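Local coordinates for segregation and condensation protein B (Mycobacterium tuberculosis, PDB 2Z99), which probably acts in chromosome segregation and condensation during cell division, as the winged-helix ScpB partner of an SMC complex, at residues R138-E143 with E159-R164. Residues are numbered along the deposited sequence; the frame is centred on the assembly and turned at random.
Sequences RGLITE and ELFLER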
# COMPACT_ATOMS: atom_id res chain seq x y z
N ARG A 138 24.24 0.58 -18.44
CA ARG A 138 23.64 1.88 -18.20
C ARG A 138 23.94 2.86 -19.33
O ARG A 138 23.61 4.05 -19.23
CB ARG A 138 24.15 2.49 -16.89
CG ARG A 138 23.84 1.68 -15.67
CD ARG A 138 24.19 2.46 -14.43
NE ARG A 138 23.94 1.68 -13.23
CZ ARG A 138 23.79 2.21 -12.02
NH1 ARG A 138 23.86 3.53 -11.87
NH2 ARG A 138 23.57 1.43 -10.97
N GLY A 139 24.59 2.36 -20.38
CA GLY A 139 24.92 3.18 -21.54
C GLY A 139 25.84 4.36 -21.30
O GLY A 139 25.83 5.32 -22.07
N LEU A 140 26.64 4.31 -20.23
CA LEU A 140 27.57 5.41 -19.97
C LEU A 140 28.83 5.29 -20.84
O LEU A 140 29.53 6.28 -21.07
CB LEU A 140 27.95 5.45 -18.49
CG LEU A 140 26.96 6.15 -17.56
CD1 LEU A 140 26.48 7.45 -18.20
CD2 LEU A 140 25.79 5.23 -17.30
N ILE A 141 29.12 4.08 -21.30
CA ILE A 141 30.29 3.84 -22.15
C ILE A 141 29.88 2.77 -23.13
O ILE A 141 28.86 2.11 -22.94
CB ILE A 141 31.53 3.33 -21.35
CG1 ILE A 141 31.23 1.94 -20.77
CG2 ILE A 141 31.93 4.34 -20.28
CD1 ILE A 141 32.41 1.27 -20.07
N THR A 142 30.68 2.59 -24.17
CA THR A 142 30.38 1.56 -25.16
C THR A 142 31.61 1.18 -25.95
O THR A 142 32.61 1.89 -25.94
CB THR A 142 29.30 2.04 -26.14
OG1 THR A 142 28.87 0.92 -26.94
CG2 THR A 142 29.86 3.12 -27.06
N GLU A 143 31.53 0.05 -26.64
CA GLU A 143 32.64 -0.42 -27.45
C GLU A 143 32.75 0.45 -28.70
O GLU A 143 31.76 0.66 -29.41
CB GLU A 143 32.44 -1.89 -27.86
CG GLU A 143 32.34 -2.86 -26.68
CD GLU A 143 30.90 -3.09 -26.23
OE1 GLU A 143 30.08 -2.15 -26.33
OE2 GLU A 143 30.60 -4.21 -25.75
N GLU A 159 27.14 9.44 -25.59
CA GLU A 159 26.61 10.79 -25.69
C GLU A 159 25.79 11.03 -24.42
O GLU A 159 25.79 12.12 -23.85
CB GLU A 159 25.71 10.93 -26.91
CG GLU A 159 26.36 10.51 -28.23
CD GLU A 159 27.53 11.39 -28.63
OE1 GLU A 159 27.33 12.62 -28.75
OE2 GLU A 159 28.64 10.85 -28.82
N LEU A 160 25.09 9.98 -24.00
CA LEU A 160 24.27 10.02 -22.80
C LEU A 160 25.14 10.41 -21.61
O LEU A 160 24.68 11.07 -20.67
CB LEU A 160 23.62 8.65 -22.57
CG LEU A 160 22.44 8.54 -21.60
CD1 LEU A 160 21.91 7.12 -21.66
CD2 LEU A 160 22.87 8.91 -20.19
N PHE A 161 26.40 9.98 -21.65
CA PHE A 161 27.35 10.29 -20.58
C PHE A 161 27.50 11.80 -20.48
O PHE A 161 27.54 12.37 -19.39
CB PHE A 161 28.71 9.66 -20.89
CG PHE A 161 29.85 10.30 -20.16
CD1 PHE A 161 30.02 10.11 -18.80
CD2 PHE A 161 30.75 11.12 -20.84
CE1 PHE A 161 31.06 10.73 -18.12
CE2 PHE A 161 31.79 11.75 -20.17
CZ PHE A 161 31.95 11.56 -18.81
N LEU A 162 27.61 12.44 -21.64
CA LEU A 162 27.75 13.89 -21.71
C LEU A 162 26.49 14.54 -21.14
O LEU A 162 26.55 15.64 -20.59
CB LEU A 162 27.96 14.31 -23.17
CG LEU A 162 29.16 13.67 -23.86
CD1 LEU A 162 29.06 13.85 -25.36
CD2 LEU A 162 30.45 14.27 -23.33
N GLU A 163 25.36 13.85 -21.28
CA GLU A 163 24.09 14.34 -20.78
C GLU A 163 23.98 14.23 -19.26
O GLU A 163 24.02 15.24 -18.56
CB GLU A 163 22.93 13.58 -21.44
CG GLU A 163 22.72 13.90 -22.91
CD GLU A 163 21.59 13.10 -23.52
OE1 GLU A 163 20.47 13.12 -22.96
OE2 GLU A 163 21.81 12.46 -24.57
N ARG A 164 23.84 13.00 -18.76
CA ARG A 164 23.73 12.76 -17.32
C ARG A 164 24.80 13.53 -16.55
O ARG A 164 24.66 13.78 -15.35
CB ARG A 164 23.87 11.27 -17.00
CG ARG A 164 22.58 10.49 -17.13
CD ARG A 164 22.78 9.07 -16.63
NE ARG A 164 21.53 8.31 -16.57
CZ ARG A 164 21.44 7.04 -16.19
NH1 ARG A 164 22.53 6.37 -15.83
NH2 ARG A 164 20.26 6.44 -16.16
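Leu140 meets Phe161 in the C-terminal winged-helix domain, where the chain enters the wing hairpin and where it leaves it. Segment 138-143 leaves helix 129-137 through a Schellman turn at Gly139, whose positive phi (62°) reverses the chain into strand 141-146. The hairpin returns along strand 153-157 and runs straight into helix 159-165, whose first turn settles against that bend, with the CA atoms of Leu140 and Phe161 4.9 Å apart. The tight part lies between these two residues. Leu140 is buried; its CG stands anti to its own carbonyl carbon and beside the backbone N (chi1 -82°), which brings the end of the side chain nearer the helix than its first bond points, and the two side chains cross at about a right angle. Its CD1 branch lies 3.8 Å from Phe161 CA and touches CB as well, while Leu140 O sits 3.5 Å from Phe161 CB. The ring itself points on into the domain, onto Leu106 and Ala110 of helix 100-112. No hydrogen bond links the two segments directly; Thr158 ties them together instead, its OG1 bonding both to Gly139 O and to Phe161 N, and its backbone pairing with Leu140. Toward solvent the packing thins. Leu160 lies over the glycine turn, its CB 4.0 Å from Gly139 O, and its CD2 only grazes Leu140 CD1 at 4.4 Å. One helical turn further on, exposed Arg164 reaches back with its extended chain, crossing Leu140 at about a right angle, and touches it with the NH1 tip alone. Arg138, whose NH2 is held by Thr96 O, brings a like charge near this guanidinium, the two NH1 atoms standing 5.1 Å apart, which probably disfavours any closer approach. At this looser edge Arg164 NH1 rests in van der Waals contact 3.8 Å from the Leu140 CD2 methyl.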